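Local coordinates for protein glutamate--cysteine ligase GshA (Methylobacillus flagellatus KT, PDB 3K1T) that probably acts as a glutamate--cysteine ligase, joining glutamate to cysteine in the first step of glutathione synthesis, at residues 64-67 with 68-71; 250-253 with 254-257; 316-319 with 320-323. All coordinates share one frame; numbering follows the deposited sequence.

In the fold
Interaction 1 is buried, about 10 Å from the centre of the chain, while interaction 2 is partly buried and interaction 3 lies on the surface. Each is local, within one continuous run of chain. Residues 64-71 form a loop after strand 57-63. Residues 250-257 lie at the start of helix 251-272. Residues 316-323 form a turn before strand 324-329, the strand that Leu254 of interaction 2 also touches. The centres of interactions 2 and 3 are about 18 Å apart; that of interaction 1 lies about 37 and 30 Å from them. Water bridges occur in all three. Interaction 1 adds a proline-phenylalanine contact and a sulfate bond, interaction 2 backbone helix bonds, and interaction 3 lysine methylene contacts.

Interaction 1 of 3, residues 64-67 with 68-71; sequences LFPG and GFNN. With SO4 (sulfate ion), chain B.
The Phe69 ring receives Pro66 O at its edge, near the ring plane, with 3.4 Å from Pro66 O to Phe69 CE2. The Pro66 ring meets the same end of the phenylalanine at an oblique angle, and Pro66 CG is 3.9 Å from Phe69 CE2. Tyr347 adds an edge-to-face ring contact.

The motif is a buried loop between strand 57-63 and helix 77-91, containing a short 3-10 turn at residues 69-71. Asn71 N bonds to Gly68 O at 3.0 Å and fixes this turn. The Phe69 side chain starts beside its own backbone N (chi1 -77°), which sends the ring back along the loop to Pro66. Pro66 O also accepts a hydrogen bond from Asn177, so this buried carbonyl has a polar partner besides the ring edge. A CB on Gly68 would be crowded by Asn71 ND2, consistent with a glycine at this position.

The loop backbone also meets a sulfate, probably from the crystallisation liquor. Ser47, Asn63 and Arg359 bind the same ion. A water lies between Gly67 O and Asn70 OD1, 2.8 Å from Asn70 OD1. Gly67 N donates to sulfate O4 at 2.8 Å, with an N-H...O angle of 156°.

Interaction 2 of 3, residues 250-253 with 254-257; sequences GEEQ and LAEK
The side chains of Gln253 and Lys257 run alongside each other in the same direction, one helical turn apart. A bend at chi2 (104°) turns the Gln253 amide so that its carbon meets the lysine, with 4.0 Å from Gln253 CD to Lys257 CE. Nearer the backbone, Lys257 CG lies 3.6 Å from Gln253 O. On the next strip of the helix, Glu256 CG comes within 3.1 Å of Glu252 O, a close approach of a methylene to a carbonyl.

Four backbone hydrogen bonds hold these side chains in step. Ala255 N to Glu251 O is 2.9 Å and fairly straight (166°), while Lys257 N to Gln253 O is longer at 3.2 Å. Leu254 N and Glu256 N bond likewise to Gly250 O and Glu252 O.

Glu252 and Glu256 place their carboxylates near each other, with 4.8 Å between Glu252 OE1 and Glu256 OE2. A water donates to both, 2.5 Å from Glu252 OE1 and 2.7 Å from Glu256 OE2. Glu252 also has a salt bridge to Arg303, which probably eases the like charges. Glu251 pairs with Arg248.

Farther out, a bend at chi4 (-85°) turns Lys257 NZ off its chain to bond Thr239 O; its ion pair with Asp238 is long and weak. With an alanine in place of Lys257, Thr239 O would probably lose this donor and the Gln253 amide its aliphatic neighbour. Leu254 packs on Val325 and Leu327 of strand 324-329. This is the first part of an alpha-helix, 251-272, with regular i to i+4 bonding, laid against the four-stranded antiparallel sheet.

Interaction 3 of 3, residues 316-319 with 320-323; sequences VKEG and LKVS
Two torsions of Lys321 bring it onto Val316 and Glu318. The first sets its CG beside the backbone N (chi1 -59°), and the second bends the chain back over residues 318 and 319 (chi2 -50°). Beyond that bend the lysine is extended. Leu320 has a left-handed backbone (phi 55°), which helps reverse the chain into a turn that resembles type II only loosely and is bridged by water.

The lysine makes its contacts mainly through its methylenes. The Lys321 side chain crosses that of Val316 at about a right angle, with Val316 CG2 to Lys321 CG at 3.9 Å. Lys321 CE lies 3.6 Å from Glu318 CB, and Lys321 CD passes 3.5 Å from Gly319 O. Tyr289 touches both Val316 and Lys321 from the neighbouring loop.

Water completes the turn. One molecule accepts from Lys321 N at 3.0 Å and donates to Glu318 O, also at 3.0 Å from that atom. A second accepts from Lys321 NZ at 2.9 Å and donates to Gly319 O, 2.6 Å away from it.

A crystal neighbour touches Glu318, Gly319 and Lys321, so lattice packing may influence their pose. The Glu318 carboxylate does not pair with the lysine, since Glu318 OE1 is 6.9 Å from Lys321 NZ. The turn is thus held by water bridges and aliphatic contact, and the opposite charges probably add little at this distance.

Interaction 1 of 3, residues 64-67 with 68-71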
loop_
_atom_site.group_PDB
_atom_site.type_symbol
_atom_site.label_atom_id
_atom_site.label_comp_id
_atom_site.label_asym_id
_atom_site.label_seq_id
_atom_site.Cartn_x
_atom_site.Cartn_y
_atom_site.Cartn_z
ATOM N N LEU A 64 -14.991 8.710 -11.165
ATOM C CA LEU A 64 -14.257 7.468 -11.493
ATOM C C LEU A 64 -13.149 7.657 -12.528
ATOM O O LEU A 64 -12.510 6.672 -12.951
ATOM C CB LEU A 64 -15.242 6.404 -11.973
ATOM C CG LEU A 64 -16.294 5.969 -10.967
ATOM C CD1 LEU A 64 -17.229 4.949 -11.612
ATOM C CD2 LEU A 64 -15.646 5.436 -9.699
ATOM N N PHE A 65 -12.904 8.913 -12.892
ATOM C CA PHE A 65 -11.851 9.322 -13.830
ATOM C C PHE A 65 -11.068 10.534 -13.293
ATOM O O PHE A 65 -11.048 11.614 -13.899
ATOM C CB PHE A 65 -12.482 9.643 -15.206
ATOM C CG PHE A 65 -13.599 8.720 -15.585
ATOM C CD1 PHE A 65 -14.904 8.966 -15.125
ATOM C CD2 PHE A 65 -13.367 7.614 -16.403
ATOM C CE1 PHE A 65 -15.953 8.129 -15.469
ATOM C CE2 PHE A 65 -14.408 6.755 -16.756
ATOM C CZ PHE A 65 -15.702 6.998 -16.274
ATOM N N PRO A 66 -10.418 10.376 -12.125
ATOM C CA PRO A 66 -9.823 11.545 -11.468
ATOM C C PRO A 66 -8.748 12.206 -12.311
ATOM O O PRO A 66 -7.939 11.509 -12.933
ATOM C CB PRO A 66 -9.247 10.980 -10.140
ATOM C CG PRO A 66 -9.422 9.524 -10.191
ATOM C CD PRO A 66 -10.279 9.137 -11.331
ATOM N N GLY A 67 -8.733 13.529 -12.305
ATOM C CA GLY A 67 -7.848 14.295 -13.162
ATOM C C GLY A 67 -6.906 15.262 -12.480
ATOM O O GLY A 67 -6.440 16.203 -13.103
ATOM N N GLY A 68 -6.633 15.033 -11.189
ATOM C CA GLY A 68 -5.783 15.907 -10.413
ATOM C C GLY A 68 -4.631 15.155 -9.730
ATOM O O GLY A 68 -4.195 15.526 -8.639
ATOM N N PHE A 69 -4.103 14.127 -10.384
ATOM C CA PHE A 69 -2.952 13.367 -9.830
ATOM C C PHE A 69 -1.704 14.201 -9.591
ATOM O O PHE A 69 -0.877 13.859 -8.745
ATOM C CB PHE A 69 -2.637 12.125 -10.698
ATOM C CG PHE A 69 -3.594 10.997 -10.460
ATOM C CD1 PHE A 69 -3.388 10.116 -9.413
ATOM C CD2 PHE A 69 -4.701 10.830 -11.267
ATOM C CE1 PHE A 69 -4.309 9.083 -9.167
ATOM C CE2 PHE A 69 -5.618 9.815 -11.041
ATOM C CZ PHE A 69 -5.438 8.940 -9.969
ATOM N N ASN A 70 -1.556 15.287 -10.323
ATOM C CA ASN A 70 -0.423 16.169 -10.144
ATOM C C ASN A 70 -0.503 17.006 -8.849
ATOM O O ASN A 70 0.463 17.647 -8.484
ATOM C CB ASN A 70 -0.321 17.110 -11.331
ATOM C CG ASN A 70 -1.583 17.954 -11.553
ATOM O OD1 ASN A 70 -2.661 17.420 -11.765
ATOM N ND2 ASN A 70 -1.422 19.298 -11.550
ATOM N N ASN A 71 -1.665 16.989 -8.195
ATOM C CA ASN A 71 -1.893 17.762 -6.964
ATOM C C ASN A 71 -1.622 16.979 -5.703
ATOM O O ASN A 71 -1.739 17.521 -4.600
ATOM C CB ASN A 71 -3.348 18.260 -6.897
ATOM C CG ASN A 71 -3.745 19.145 -8.076
ATOM O OD1 ASN A 71 -2.928 19.877 -8.613
ATOM N ND2 ASN A 71 -5.040 19.124 -8.424
HETATM S S SO4 B . -10.935 15.389 -9.787
HETATM O O1 SO4 B . -10.433 16.627 -9.238
HETATM O O2 SO4 B . -10.220 14.457 -8.972
HETATM O O3 SO4 B . -12.358 15.238 -9.588
HETATM O O4 SO4 B . -10.578 15.261 -11.218
HETATM O O HOH W 1 -5.024 18.671 -12.618
#

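Interaction 2 of 3, residues 250-253 with 254-257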
loop_
_atom_site.group_PDB
_atom_site.type_symbol
_atom_site.label_atom_id
_atom_site.label_comp_id
_atom_site.label_asym_id
_atom_site.label_seq_id
_atom_site.Cartn_x
_atom_site.Cartn_y
_atom_site.Cartn_z
ATOM N N GLY A 250 -44.091 22.555 -16.360
ATOM C CA GLY A 250 -43.441 21.851 -15.273
ATOM C C GLY A 250 -43.122 22.710 -14.062
ATOM O O GLY A 250 -42.551 22.228 -13.109
ATOM N N GLU A 251 -43.511 23.970 -14.085
ATOM C CA GLU A 251 -43.119 24.901 -13.037
ATOM C C GLU A 251 -43.640 24.529 -11.647
ATOM O O GLU A 251 -42.874 24.475 -10.683
ATOM C CB GLU A 251 -43.582 26.281 -13.427
ATOM C CG GLU A 251 -43.221 27.363 -12.464
ATOM C CD GLU A 251 -43.341 28.727 -13.099
ATOM O OE1 GLU A 251 -42.636 28.998 -14.105
ATOM O OE2 GLU A 251 -44.132 29.515 -12.586
ATOM N N GLU A 252 -44.939 24.294 -11.523
ATOM C CA GLU A 252 -45.511 23.998 -10.216
ATOM C C GLU A 252 -45.002 22.673 -9.637
ATOM O O GLU A 252 -44.761 22.591 -8.436
ATOM C CB GLU A 252 -47.037 24.065 -10.236
ATOM C CG GLU A 252 -47.550 25.528 -10.329
ATOM C CD GLU A 252 -46.967 26.440 -9.209
ATOM O OE1 GLU A 252 -47.029 26.021 -8.036
ATOM O OE2 GLU A 252 -46.407 27.540 -9.494
ATOM N N GLN A 253 -44.854 21.666 -10.486
ATOM C CA GLN A 253 -44.262 20.371 -10.126
ATOM C C GLN A 253 -42.886 20.593 -9.484
ATOM O O GLN A 253 -42.620 20.141 -8.384
ATOM C CB GLN A 253 -44.079 19.519 -11.415
ATOM C CG GLN A 253 -43.092 18.341 -11.333
ATOM C CD GLN A 253 -43.812 17.013 -11.238
ATOM O OE1 GLN A 253 -44.844 16.900 -10.520
ATOM N NE2 GLN A 253 -43.333 16.003 -12.003
ATOM N N LEU A 254 -42.040 21.331 -10.178
ATOM C CA LEU A 254 -40.685 21.599 -9.689
ATOM C C LEU A 254 -40.700 22.417 -8.380
ATOM O O LEU A 254 -39.989 22.079 -7.429
ATOM C CB LEU A 254 -39.876 22.314 -10.757
ATOM C CG LEU A 254 -38.367 22.460 -10.512
ATOM C CD1 LEU A 254 -37.682 21.143 -10.226
ATOM C CD2 LEU A 254 -37.704 23.139 -11.733
ATOM N N ALA A 255 -41.513 23.476 -8.350
ATOM C CA ALA A 255 -41.641 24.354 -7.184
ATOM C C ALA A 255 -42.067 23.571 -5.952
ATOM O O ALA A 255 -41.545 23.810 -4.844
ATOM C CB ALA A 255 -42.629 25.536 -7.457
ATOM N N GLU A 256 -43.003 22.645 -6.131
ATOM C CA GLU A 256 -43.539 21.880 -5.012
ATOM C C GLU A 256 -42.441 20.976 -4.459
ATOM O O GLU A 256 -42.335 20.794 -3.261
ATOM C CB GLU A 256 -44.741 21.009 -5.432
ATOM C CG GLU A 256 -46.041 21.805 -5.669
ATOM C CD GLU A 256 -47.129 21.057 -6.491
ATOM O OE1 GLU A 256 -46.895 19.919 -7.026
ATOM O OE2 GLU A 256 -48.240 21.648 -6.595
ATOM N N LYS A 257 -41.661 20.389 -5.347
ATOM C CA LYS A 257 -40.577 19.512 -4.894
ATOM C C LYS A 257 -39.465 20.285 -4.198
ATOM O O LYS A 257 -38.910 19.789 -3.223
ATOM C CB LYS A 257 -40.043 18.667 -6.023
ATOM C CG LYS A 257 -41.043 17.548 -6.392
ATOM C CD LYS A 257 -40.625 16.843 -7.616
ATOM C CE LYS A 257 -41.716 15.874 -8.077
ATOM N NZ LYS A 257 -41.533 14.636 -7.356
HETATM O O HOH W 2 -48.157 24.332 -6.539
#

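Interaction 3 of 3, residues 316-319 with 320-323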
loop_
_atom_site.group_PDB
_atom_site.type_symbol
_atom_site.label_atom_id
_atom_site.label_comp_id
_atom_site.label_asym_id
_atom_site.label_seq_id
_atom_site.Cartn_x
_atom_site.Cartn_y
_atom_site.Cartn_z
ATOM N N VAL A 316 -28.948 22.565 -23.794
ATOM C CA VAL A 316 -28.622 22.842 -25.172
ATOM C C VAL A 316 -29.820 23.480 -25.887
ATOM O O VAL A 316 -30.964 23.462 -25.411
ATOM C CB VAL A 316 -28.162 21.536 -25.924
ATOM C CG1 VAL A 316 -26.753 21.029 -25.427
ATOM C CG2 VAL A 316 -29.228 20.430 -25.791
ATOM N N LYS A 317 -29.535 24.061 -27.044
ATOM C CA LYS A 317 -30.558 24.659 -27.861
ATOM C C LYS A 317 -31.485 23.604 -28.486
ATOM O O LYS A 317 -32.644 23.904 -28.760
ATOM C CB LYS A 317 -29.932 25.570 -28.934
ATOM C CG LYS A 317 -29.353 26.870 -28.359
ATOM N N GLU A 318 -30.989 22.382 -28.696
ATOM C CA GLU A 318 -31.862 21.249 -29.143
ATOM C C GLU A 318 -32.947 21.058 -28.095
ATOM O O GLU A 318 -32.665 21.150 -26.866
ATOM C CB GLU A 318 -31.089 19.937 -29.275
ATOM C CG GLU A 318 -30.121 19.803 -30.460
ATOM C CD GLU A 318 -28.731 20.354 -30.203
ATOM O OE1 GLU A 318 -28.463 20.922 -29.107
ATOM O OE2 GLU A 318 -27.899 20.236 -31.121
ATOM N N GLY A 319 -34.174 20.792 -28.534
ATOM C CA GLY A 319 -35.333 20.736 -27.600
ATOM C C GLY A 319 -35.486 19.453 -26.787
ATOM O O GLY A 319 -35.222 18.339 -27.269
ATOM N N LEU A 320 -35.874 19.601 -25.521
ATOM C CA LEU A 320 -36.311 18.463 -24.686
ATOM C C LEU A 320 -35.300 17.326 -24.588
ATOM O O LEU A 320 -35.635 16.141 -24.757
ATOM C CB LEU A 320 -37.668 17.940 -25.166
ATOM C CG LEU A 320 -38.734 19.012 -25.412
ATOM C CD1 LEU A 320 -40.049 18.354 -25.939
ATOM C CD2 LEU A 320 -38.981 19.882 -24.153
ATOM N N LYS A 321 -34.055 17.677 -24.282
ATOM C CA LYS A 321 -33.036 16.675 -24.050
ATOM C C LYS A 321 -32.889 16.324 -22.562
ATOM O O LYS A 321 -32.276 15.328 -22.215
ATOM C CB LYS A 321 -31.699 17.140 -24.624
ATOM C CG LYS A 321 -31.725 17.436 -26.113
ATOM C CD LYS A 321 -32.340 16.319 -26.953
ATOM C CE LYS A 321 -32.291 16.690 -28.450
ATOM N NZ LYS A 321 -33.018 15.721 -29.322
ATOM N N VAL A 322 -33.477 17.129 -21.686
ATOM C CA VAL A 322 -33.427 16.854 -20.253
ATOM C C VAL A 322 -34.333 15.669 -19.951
ATOM O O VAL A 322 -35.541 15.710 -20.240
ATOM C CB VAL A 322 -33.849 18.075 -19.432
ATOM C CG1 VAL A 322 -33.907 17.702 -17.931
ATOM C CG2 VAL A 322 -32.873 19.236 -19.654
ATOM N N SER A 323 -33.761 14.616 -19.368
ATOM C CA SER A 323 -34.509 13.405 -19.080
ATOM C C SER A 323 -34.825 13.196 -17.590
ATOM O O SER A 323 -35.655 12.345 -17.235
ATOM C CB SER A 323 -33.773 12.192 -19.621
ATOM O OG SER A 323 -32.537 12.017 -18.939
HETATM O O HOH W 3 -33.006 20.463 -24.004
HETATM O O HOH W 4 -35.340 17.477 -29.713
#